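Local coordinates for protein succinate-semialdehyde dehydrogenase (Synechococcus sp., PDB 4ITA) that probably oxidises succinic semialdehyde to succinate, as a member of the aldehyde dehydrogenase family with NADPH bound in its cofactor site, at residues V254-N259 with L286-L291; L291-P296 with L336-Y341; G304-E309 with F363-M368. One frame throughout, in Å; residues are numbered along the deposited sequence.

How the interactions relate
Interactions 1 and 3 are buried, with three of four and all four touching residues in the interior, whereas interaction 2 lies at the surface. The first joins the ends of two helices, the second two loops, and the third a loop to the chain entering strand 366-372. Interactions 1 and 2 share L291, which leaves helix 274-289 and begins the loop of interaction 2. A probable hydrogen bond from R256 to V366 O connects interactions 1 and 3, and another pairs Y341 O with L306 N between interactions 2 and 3. Apolar contact dominates the two buried sites; in interaction 1 an arginine touches through its methylenes, in interaction 2 through its guanidinium, and interaction 3 includes a cofactor-pocket residue.

Interaction 1 of 3, residues V254-N259 with L286-L291; sequences VARTMN and LKFASL
The F288 ring carries T257 CG2 over one face, while R256 approaches obliquely, its CG 3.8 Å from F288 CZ. These side chains join the C-terminal ends of two helices in the α/β aldehyde dehydrogenase fold. Helix 245-257 forms a β-α-β crossover between the neighbouring parallel strands 235-239 and 267-273, and helix 274-289 follows directly on the second strand. The methyl of T257 makes a CH-pi contact: CG2 is 4.3 Å from the F288 ring centroid and 17° from the ring normal. It is displaced toward the rim, so the point of closest approach is F288 CZ, at 4.1 Å from T257 CG2.

R256 meets the ring with the aliphatic base of its chain and not with its charge. With CG anti to N (chi1 168°), CB and CG pass F288 CZ, and bends at chi2 and chi3 carry the guanidinium away, its plane 74° from that of the ring. There NH2 bonds to V366 O and NH1 to L362 O, which fixes the charged end while the methylenes serve as apolar surface.

T257 also meets L291 tip to tip, through a methyl-to-methyl distance of 3.7 Å between T257 CG2 and L291 CD1. L291 has already left the helix, but L291 N still bonds to F288 O at 3.3 Å; both side chains reach T257. The hydroxyl of T257 is turned back to T253 O on its own helix, and L291 CD1 also lies 3.8 Å from T257 OG1.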
loop_
_atom_site.group_PDB
_atom_site.type_symbol
_atom_site.label_atom_id
_atom_site.label_comp_id
_atom_site.label_asym_id
_atom_site.label_seq_id
_atom_site.Cartn_x
_atom_site.Cartn_y
_atom_site.Cartn_z
ATOM N N VAL A 254 8.986 -6.736 -31.616
ATOM C CA VAL A 254 7.755 -6.065 -31.218
ATOM C C VAL A 254 7.885 -5.515 -29.798
ATOM O O VAL A 254 7.541 -4.363 -29.539
ATOM C CB VAL A 254 6.527 -6.995 -31.307
ATOM C CG1 VAL A 254 5.280 -6.295 -30.744
ATOM C CG2 VAL A 254 6.294 -7.415 -32.747
ATOM N N ALA A 255 8.402 -6.333 -28.886
ATOM C CA ALA A 255 8.492 -5.919 -27.489
ATOM C C ALA A 255 9.367 -4.670 -27.288
ATOM O O ALA A 255 9.033 -3.808 -26.483
ATOM C CB ALA A 255 8.970 -7.064 -26.632
ATOM N N ARG A 256 10.465 -4.546 -28.027
ATOM C CA ARG A 256 11.299 -3.354 -27.900
ATOM C C ARG A 256 10.718 -2.145 -28.630
ATOM O O ARG A 256 10.835 -1.017 -28.151
ATOM C CB ARG A 256 12.737 -3.622 -28.375
ATOM C CG ARG A 256 13.616 -2.363 -28.545
ATOM C CD ARG A 256 14.104 -1.741 -27.222
ATOM N NE ARG A 256 13.088 -0.905 -26.570
ATOM C CZ ARG A 256 13.335 -0.054 -25.572
ATOM N NH1 ARG A 256 12.342 0.652 -25.047
ATOM N NH2 ARG A 256 14.561 0.102 -25.097
ATOM N N THR A 257 10.101 -2.364 -29.788
ATOM C CA THR A 257 9.787 -1.245 -30.674
ATOM C C THR A 257 8.333 -0.778 -30.679
ATOM O O THR A 257 8.043 0.284 -31.220
ATOM C CB THR A 257 10.278 -1.493 -32.131
ATOM O OG1 THR A 257 9.523 -2.552 -32.732
ATOM C CG2 THR A 257 11.770 -1.838 -32.142
ATOM N N MET A 258 7.425 -1.549 -30.086
ATOM C CA MET A 258 6.021 -1.133 -29.985
ATOM C C MET A 258 5.921 0.192 -29.240
ATOM O O MET A 258 6.738 0.485 -28.378
ATOM C CB MET A 258 5.193 -2.197 -29.251
ATOM C CG MET A 258 5.647 -2.436 -27.810
ATOM S SD MET A 258 4.822 -3.781 -26.918
ATOM C CE MET A 258 5.742 -3.757 -25.372
ATOM N N ASN A 259 4.916 0.990 -29.584
ATOM C CA ASN A 259 4.714 2.300 -28.965
ATOM C C ASN A 259 5.939 3.193 -29.132
ATOM O O ASN A 259 6.266 4.007 -28.256
ATOM C CB ASN A 259 4.353 2.181 -27.480
ATOM C CG ASN A 259 3.366 3.240 -27.043
ATOM O OD1 ASN A 259 2.338 3.429 -27.690
ATOM N ND2 ASN A 259 3.673 3.947 -25.958
ATOM N N LEU A 286 18.562 -7.551 -38.499
ATOM C CA LEU A 286 17.774 -7.552 -39.729
ATOM C C LEU A 286 16.334 -7.077 -39.514
ATOM O O LEU A 286 15.809 -6.295 -40.306
ATOM C CB LEU A 286 17.790 -8.954 -40.344
ATOM C CG LEU A 286 19.163 -9.410 -40.854
ATOM C CD1 LEU A 286 19.157 -10.915 -41.108
ATOM C CD2 LEU A 286 19.547 -8.656 -42.116
ATOM N N LYS A 287 15.697 -7.543 -38.442
ATOM C CA LYS A 287 14.310 -7.165 -38.188
ATOM C C LYS A 287 14.199 -5.668 -37.879
ATOM O O LYS A 287 13.327 -4.974 -38.404
ATOM C CB LYS A 287 13.719 -8.012 -37.056
ATOM C CG LYS A 287 12.202 -8.130 -37.097
ATOM C CD LYS A 287 11.748 -8.945 -38.305
ATOM C CE LYS A 287 10.254 -8.787 -38.560
ATOM N NZ LYS A 287 9.846 -9.351 -39.884
ATOM N N PHE A 288 15.099 -5.156 -37.045
ATOM C CA PHE A 288 15.082 -3.731 -36.713
ATOM C C PHE A 288 15.341 -2.893 -37.964
ATOM O O PHE A 288 14.729 -1.835 -38.148
ATOM C CB PHE A 288 16.153 -3.388 -35.674
ATOM C CG PHE A 288 15.757 -3.633 -34.232
ATOM C CD1 PHE A 288 15.100 -4.790 -33.843
ATOM C CD2 PHE A 288 16.121 -2.715 -33.254
ATOM C CE1 PHE A 288 14.780 -5.010 -32.500
ATOM C CE2 PHE A 288 15.805 -2.932 -31.914
ATOM C CZ PHE A 288 15.138 -4.082 -31.543
ATOM N N ALA A 289 16.250 -3.369 -38.818
ATOM C CA ALA A 289 16.708 -2.595 -39.969
ATOM C C ALA A 289 15.600 -2.296 -40.972
ATOM O O ALA A 289 15.654 -1.292 -41.678
ATOM C CB ALA A 289 17.873 -3.304 -40.656
ATOM N N SER A 290 14.594 -3.160 -41.026
ATOM C CA SER A 290 13.535 -3.015 -42.017
ATOM C C SER A 290 12.188 -2.533 -41.464
ATOM O O SER A 290 11.177 -2.561 -42.163
ATOM C CB SER A 290 13.406 -4.298 -42.841
ATOM O OG SER A 290 14.540 -4.443 -43.684
ATOM N N LEU A 291 12.179 -2.068 -40.217
ATOM C CA LEU A 291 10.982 -1.430 -39.679
ATOM C C LEU A 291 10.688 -0.143 -40.449
ATOM O O LEU A 291 11.601 0.584 -40.824
ATOM C CB LEU A 291 11.155 -1.136 -38.188
ATOM C CG LEU A 291 11.252 -2.380 -37.304
ATOM C CD1 LEU A 291 11.607 -1.996 -35.874
ATOM C CD2 LEU A 291 9.952 -3.171 -37.335
#

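Interaction 2 of 3, residues L291-P296 with L336-Y341; sequences LKIGDP and LDRAGY. With EDO (1,2-ethanediol), chain G.
I293 and L336 form the nearest backbone approach, their CA atoms 9.9 Å apart, so side chains must span the interval between two irregular segments. I293 and G294 run extended, and R338 is extended too, but between L336 and R338 the chain folds into an inverse gamma turn centred on D337. Its weak closing bond, R338 N to L336 O, measures 3.1 Å. The turn belongs to the loop between strands 328-331 and 346-349; the other segment leads from helix 274-289 toward helix 309-325, and backbone bonds from K292 and G294 tie it to I303.

The apolar half of the contact is tip to tip. I293 CG2 stands 3.9 Å from L336 CD1, and I293 CD1 is 4.1 Å from the same L336 CD1, so one leucine methyl meets two branches of the isoleucine. I293 is placed for this by having CG2 anti to its backbone N, with CG1 beside that nitrogen (chi1 -49°). R338 supplies the other half: its NH2 comes obliquely within 3.8 Å of G294 CA, and its NH1 is 4.0 Å from I293 O, too far for a hydrogen bond. The guanidinium has a cation-pi partner in F342, which I293 also touches.

Beyond the turn, a 1,2-ethanediol, probably from the crystallisation liquor, bonds through O2 to R338 O and through O1 to G340 O. The loops thus meet through methyl contacts and a charged group merely lying near backbone, which suggests mainly dispersion, perhaps with a weak electrostatic attraction between the guanidinium and I293 O.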
loop_
_atom_site.group_PDB
_atom_site.type_symbol
_atom_site.label_atom_id
_atom_site.label_comp_id
_atom_site.label_asym_id
_atom_site.label_seq_id
_atom_site.Cartn_x
_atom_site.Cartn_y
_atom_site.Cartn_z
ATOM N N LEU A 291 12.179 -2.068 -40.217
ATOM C CA LEU A 291 10.982 -1.430 -39.679
ATOM C C LEU A 291 10.688 -0.143 -40.449
ATOM O O LEU A 291 11.601 0.584 -40.824
ATOM C CB LEU A 291 11.155 -1.136 -38.188
ATOM C CG LEU A 291 11.252 -2.380 -37.304
ATOM C CD1 LEU A 291 11.607 -1.996 -35.874
ATOM C CD2 LEU A 291 9.952 -3.171 -37.335
ATOM N N LYS A 292 9.409 0.132 -40.690
ATOM C CA LYS A 292 9.026 1.324 -41.440
ATOM C C LYS A 292 8.858 2.520 -40.514
ATOM O O LYS A 292 8.032 2.497 -39.597
ATOM C CB LYS A 292 7.740 1.084 -42.228
ATOM C CG LYS A 292 7.446 2.183 -43.239
ATOM C CD LYS A 292 6.316 1.798 -44.170
ATOM C CE LYS A 292 6.478 2.450 -45.538
ATOM N NZ LYS A 292 5.418 2.018 -46.497
ATOM N N ILE A 293 9.648 3.559 -40.755
ATOM C CA ILE A 293 9.586 4.781 -39.970
ATOM C C ILE A 293 8.839 5.839 -40.770
ATOM O O ILE A 293 9.111 6.033 -41.955
ATOM C CB ILE A 293 11.003 5.294 -39.639
ATOM C CG1 ILE A 293 11.870 4.158 -39.087
ATOM C CG2 ILE A 293 10.943 6.472 -38.664
ATOM C CD1 ILE A 293 13.359 4.482 -39.037
ATOM N N GLY A 294 7.894 6.525 -40.140
ATOM C CA GLY A 294 7.167 7.558 -40.852
ATOM C C GLY A 294 5.967 8.091 -40.103
ATOM O O GLY A 294 5.889 8.004 -38.877
ATOM N N ASP A 295 5.035 8.658 -40.861
ATOM C CA ASP A 295 3.824 9.261 -40.313
ATOM C C ASP A 295 3.023 8.190 -39.587
ATOM O O ASP A 295 2.620 7.206 -40.188
ATOM C CB ASP A 295 2.986 9.852 -41.453
ATOM C CG ASP A 295 1.837 10.725 -40.956
ATOM O OD1 ASP A 295 1.402 10.570 -39.799
ATOM O OD2 ASP A 295 1.368 11.581 -41.735
ATOM N N PRO A 296 2.788 8.385 -38.280
ATOM C CA PRO A 296 2.075 7.357 -37.514
ATOM C C PRO A 296 0.607 7.182 -37.926
ATOM O O PRO A 296 0.006 6.154 -37.615
ATOM C CB PRO A 296 2.200 7.849 -36.066
ATOM C CG PRO A 296 2.393 9.331 -36.180
ATOM C CD PRO A 296 3.234 9.501 -37.428
ATOM N N LEU A 336 16.951 11.216 -36.657
ATOM C CA LEU A 336 16.776 11.324 -38.101
ATOM C C LEU A 336 16.747 12.786 -38.522
ATOM O O LEU A 336 16.282 13.646 -37.777
ATOM C CB LEU A 336 15.501 10.616 -38.553
ATOM C CG LEU A 336 15.478 9.116 -38.257
ATOM C CD1 LEU A 336 14.310 8.452 -38.957
ATOM C CD2 LEU A 336 16.785 8.465 -38.676
ATOM N N ASP A 337 17.254 13.058 -39.719
ATOM C CA ASP A 337 17.257 14.410 -40.255
ATOM C C ASP A 337 15.932 14.696 -40.950
ATOM O O ASP A 337 15.836 14.648 -42.177
ATOM C CB ASP A 337 18.415 14.595 -41.237
ATOM C CG ASP A 337 18.568 16.030 -41.689
ATOM O OD1 ASP A 337 19.115 16.247 -42.790
ATOM O OD2 ASP A 337 18.146 16.938 -40.941
ATOM N N ARG A 338 14.909 14.979 -40.153
ATOM C CA ARG A 338 13.585 15.273 -40.683
ATOM C C ARG A 338 12.744 15.969 -39.631
ATOM O O ARG A 338 13.095 15.983 -38.450
ATOM C CB ARG A 338 12.886 13.987 -41.107
ATOM C CG ARG A 338 12.605 13.059 -39.941
ATOM C CD ARG A 338 12.219 11.680 -40.423
ATOM N NE ARG A 338 10.872 11.646 -40.976
ATOM C CZ ARG A 338 10.342 10.585 -41.578
ATOM N NH1 ARG A 338 11.053 9.473 -41.705
ATOM N NH2 ARG A 338 9.104 10.635 -42.052
ATOM N N ALA A 339 11.628 16.539 -40.071
ATOM C CA ALA A 339 10.674 17.163 -39.167
ATOM C C ALA A 339 10.082 16.124 -38.222
ATOM O O ALA A 339 9.850 14.979 -38.609
ATOM C CB ALA A 339 9.568 17.848 -39.954
ATOM N N GLY A 340 9.839 16.539 -36.988
ATOM C CA GLY A 340 9.283 15.641 -35.992
ATOM C C GLY A 340 10.368 14.989 -35.162
ATOM O O GLY A 340 11.536 14.959 -35.557
ATOM N N TYR A 341 9.986 14.444 -34.015
ATOM C CA TYR A 341 10.961 13.956 -33.043
ATOM C C TYR A 341 11.394 12.510 -33.311
ATOM O O TYR A 341 11.275 11.650 -32.437
ATOM C CB TYR A 341 10.402 14.085 -31.622
ATOM C CG TYR A 341 9.769 15.425 -31.319
ATOM C CD1 TYR A 341 10.400 16.614 -31.672
ATOM C CD2 TYR A 341 8.530 15.499 -30.694
ATOM C CE1 TYR A 341 9.814 17.839 -31.399
ATOM C CE2 TYR A 341 7.940 16.715 -30.418
ATOM C CZ TYR A 341 8.586 17.879 -30.769
ATOM O OH TYR A 341 7.993 19.090 -30.493
HETATM C C1 EDO G . 12.736 18.302 -33.976
HETATM O O1 EDO G . 13.456 17.064 -34.042
HETATM C C2 EDO G . 12.135 18.615 -35.344
HETATM O O2 EDO G . 13.055 18.195 -36.359
#

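Interaction 3 of 3, residues G304-E309 with F363-M368; sequences GPLATE and FAPVAM. With NDP (NADPH dihydro-nicotinamide-adenine-dinucleotide phosphate), chain C; EDO (1,2-ethanediol), chain I.
V366 N donates to A364 O at 2.8 Å, closing an inverse gamma turn centred on P365 that brings both A364 and P365 up to L306. L306 meets this bend chiefly through one methyl: L306 CD2 is 4.0 Å from P365 CD and 4.1 Å from A364 CB. With CG anti to its carbonyl carbon (chi1 -59°), L306 points that methyl at the bend, and the side chain crosses the proline obliquely. The contact is buried and made almost entirely by carbon atoms; I311 and I315 of helix 309-325 also touch L306.

Just before the bend, F363 turns to the cofactor. The nicotinamide-side ribose sits over one face of its ring, with F363 CE1 3.4 Å from NDP C2D. Cutting F363 back to an alanine is likely to leave that ribose without the ring it rests on and to open a gap beside the cofactor. F363 N gives a nearly straight bond (170°) to O2 of a 1,2-ethanediol, probably from the crystallisation liquor, 2.8 Å away. A glutamate that bonds the cofactor, E361 through OE1, and, two residues on, a phenylalanine packed on its nicotinamide-side ribose are characteristic of the aldehyde dehydrogenase cofactor site.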
loop_
_atom_site.group_PDB
_atom_site.type_symbol
_atom_site.label_atom_id
_atom_site.label_comp_id
_atom_site.label_asym_id
_atom_site.label_seq_id
_atom_site.Cartn_x
_atom_site.Cartn_y
_atom_site.Cartn_z
ATOM N N GLY A 304 6.636 5.680 -35.377
ATOM C CA GLY A 304 6.402 7.114 -35.459
ATOM C C GLY A 304 7.466 7.875 -34.685
ATOM O O GLY A 304 8.452 7.294 -34.236
ATOM N N PRO A 305 7.267 9.184 -34.505
ATOM C CA PRO A 305 8.219 9.990 -33.741
ATOM C C PRO A 305 8.103 9.681 -32.251
ATOM O O PRO A 305 7.056 9.202 -31.809
ATOM C CB PRO A 305 7.732 11.423 -33.995
ATOM C CG PRO A 305 6.238 11.260 -34.147
ATOM C CD PRO A 305 6.061 9.949 -34.877
ATOM N N LEU A 306 9.155 9.953 -31.492
ATOM C CA LEU A 306 9.044 9.969 -30.040
ATOM C C LEU A 306 8.092 11.092 -29.635
ATOM O O LEU A 306 7.856 12.025 -30.405
ATOM C CB LEU A 306 10.417 10.164 -29.403
ATOM C CG LEU A 306 11.432 9.079 -29.766
ATOM C CD1 LEU A 306 12.770 9.396 -29.128
ATOM C CD2 LEU A 306 10.937 7.699 -29.334
ATOM N N ALA A 307 7.553 11.025 -28.428
ATOM C CA ALA A 307 6.432 11.901 -28.091
ATOM C C ALA A 307 6.809 13.360 -27.898
ATOM O O ALA A 307 5.983 14.243 -28.127
ATOM C CB ALA A 307 5.709 11.398 -26.875
ATOM N N THR A 308 8.027 13.623 -27.432
ATOM C CA THR A 308 8.424 14.991 -27.098
ATOM C C THR A 308 9.866 15.266 -27.487
ATOM O O THR A 308 10.665 14.343 -27.648
ATOM C CB THR A 308 8.295 15.295 -25.580
ATOM O OG1 THR A 308 9.364 14.663 -24.870
ATOM C CG2 THR A 308 6.948 14.836 -25.008
ATOM N N GLU A 309 10.210 16.542 -27.624
ATOM C CA GLU A 309 11.598 16.903 -27.907
ATOM C C GLU A 309 12.519 16.502 -26.756
ATOM O O GLU A 309 13.673 16.125 -26.977
ATOM C CB GLU A 309 11.727 18.397 -28.216
ATOM C CG GLU A 309 13.133 18.811 -28.669
ATOM C CD GLU A 309 13.143 20.073 -29.521
ATOM O OE1 GLU A 309 12.059 20.644 -29.758
ATOM O OE2 GLU A 309 14.236 20.482 -29.962
ATOM N N PHE A 363 13.815 4.825 -23.087
ATOM C CA PHE A 363 12.401 5.006 -23.400
ATOM C C PHE A 363 12.282 5.441 -24.854
ATOM O O PHE A 363 11.870 6.556 -25.157
ATOM C CB PHE A 363 11.804 6.051 -22.450
ATOM C CG PHE A 363 10.357 5.821 -22.115
ATOM C CD1 PHE A 363 9.942 4.631 -21.539
ATOM C CD2 PHE A 363 9.415 6.809 -22.350
ATOM C CE1 PHE A 363 8.610 4.429 -21.220
ATOM C CE2 PHE A 363 8.082 6.616 -22.028
ATOM C CZ PHE A 363 7.683 5.428 -21.463
ATOM N N ALA A 364 12.653 4.530 -25.747
ATOM C CA ALA A 364 12.849 4.786 -27.164
ATOM C C ALA A 364 13.224 3.428 -27.753
ATOM O O ALA A 364 13.541 2.509 -27.002
ATOM C CB ALA A 364 13.985 5.791 -27.351
ATOM N N PRO A 365 13.211 3.283 -29.092
ATOM C CA PRO A 365 13.421 1.933 -29.638
ATOM C C PRO A 365 14.896 1.550 -29.732
ATOM O O PRO A 365 15.417 1.316 -30.830
ATOM C CB PRO A 365 12.797 2.027 -31.032
ATOM C CG PRO A 365 13.007 3.463 -31.425
ATOM C CD PRO A 365 12.853 4.256 -30.145
ATOM N N VAL A 366 15.551 1.482 -28.577
ATOM C CA VAL A 366 16.991 1.277 -28.493
ATOM C C VAL A 366 17.260 0.048 -27.638
ATOM O O VAL A 366 17.004 0.055 -26.429
ATOM C CB VAL A 366 17.697 2.512 -27.877
ATOM C CG1 VAL A 366 19.214 2.295 -27.780
ATOM C CG2 VAL A 366 17.379 3.763 -28.682
ATOM N N ALA A 367 17.765 -1.012 -28.261
ATOM C CA ALA A 367 18.028 -2.263 -27.555
ATOM C C ALA A 367 19.470 -2.330 -27.091
ATOM O O ALA A 367 20.374 -2.060 -27.877
ATOM C CB ALA A 367 17.736 -3.435 -28.459
ATOM N N MET A 368 19.685 -2.683 -25.824
ATOM C CA MET A 368 21.017 -3.052 -25.337
ATOM C C MET A 368 21.146 -4.569 -25.425
ATOM O O MET A 368 20.223 -5.289 -25.041
ATOM C CB MET A 368 21.236 -2.583 -23.888
ATOM C CG MET A 368 21.272 -1.067 -23.681
ATOM S SD MET A 368 21.699 -0.502 -21.981
ATOM C CE MET A 368 20.056 -0.406 -21.231
HETATM P PA NDP C . 6.841 11.705 -15.982
HETATM O O1A NDP C . 7.042 11.081 -14.631
HETATM O O2A NDP C . 7.695 12.868 -16.404
HETATM O O5B NDP C . 5.316 12.175 -16.097
HETATM C C5B NDP C . 4.224 11.317 -15.741
HETATM C C4B NDP C . 3.108 12.113 -15.070
HETATM O O4B NDP C . 3.593 12.629 -13.827
HETATM C C3B NDP C . 2.667 13.335 -15.867
HETATM O O3B NDP C . 1.279 13.579 -15.602
HETATM C C2B NDP C . 3.497 14.449 -15.260
HETATM O O2B NDP C . 2.921 15.739 -15.414
HETATM C C1B NDP C . 3.435 14.050 -13.812
HETATM N N9A NDP C . 4.525 14.568 -12.971
HETATM C C8A NDP C . 5.826 14.724 -13.285
HETATM N N7A NDP C . 6.511 15.195 -12.216
HETATM C C5A NDP C . 5.640 15.318 -11.201
HETATM C C6A NDP C . 5.681 15.755 -9.797
HETATM N N6A NDP C . 6.845 16.158 -9.251
HETATM N N1A NDP C . 4.528 15.729 -9.102
HETATM C C2A NDP C . 3.367 15.323 -9.635
HETATM N N3A NDP C . 3.250 14.917 -10.908
HETATM C C4A NDP C . 4.336 14.898 -11.707
HETATM O O3 NDP C . 6.948 10.443 -17.001
HETATM P PN NDP C . 7.496 10.276 -18.521
HETATM O O1N NDP C . 8.769 11.062 -18.746
HETATM O O2N NDP C . 6.318 10.449 -19.440
HETATM O O5D NDP C . 7.898 8.717 -18.519
HETATM C C5D NDP C . 6.899 7.715 -18.381
HETATM C C4D NDP C . 7.316 6.721 -17.313
HETATM O O4D NDP C . 6.176 5.963 -16.884
HETATM C C3D NDP C . 8.329 5.707 -17.808
HETATM O O3D NDP C . 9.340 5.495 -16.817
HETATM C C2D NDP C . 7.455 4.487 -18.026
HETATM O O2D NDP C . 8.241 3.295 -18.005
HETATM C C1D NDP C . 6.507 4.573 -16.847
HETATM N N1N NDP C . 5.329 3.727 -17.085
HETATM C C2N NDP C . 4.885 2.896 -16.126
HETATM C C3N NDP C . 4.109 1.791 -16.468
HETATM C C7N NDP C . 3.568 0.859 -15.424
HETATM O O7N NDP C . 2.390 0.518 -15.501
HETATM N N7N NDP C . 4.365 0.422 -14.452
HETATM C C4N NDP C . 3.791 1.482 -17.912
HETATM C C5N NDP C . 3.911 2.695 -18.711
HETATM C C6N NDP C . 4.676 3.768 -18.265
HETATM P P2B NDP C . 3.444 16.768 -16.531
HETATM O O1X NDP C . 2.566 17.962 -16.293
HETATM O O2X NDP C . 4.900 17.036 -16.228
HETATM O O3X NDP C . 3.226 16.151 -17.879
HETATM C C1 EDO I . 14.753 8.962 -21.191
HETATM O O1 EDO I . 14.499 7.826 -20.342
HETATM C C2 EDO I . 14.745 8.520 -22.654
HETATM O O2 EDO I . 15.320 7.216 -22.737
#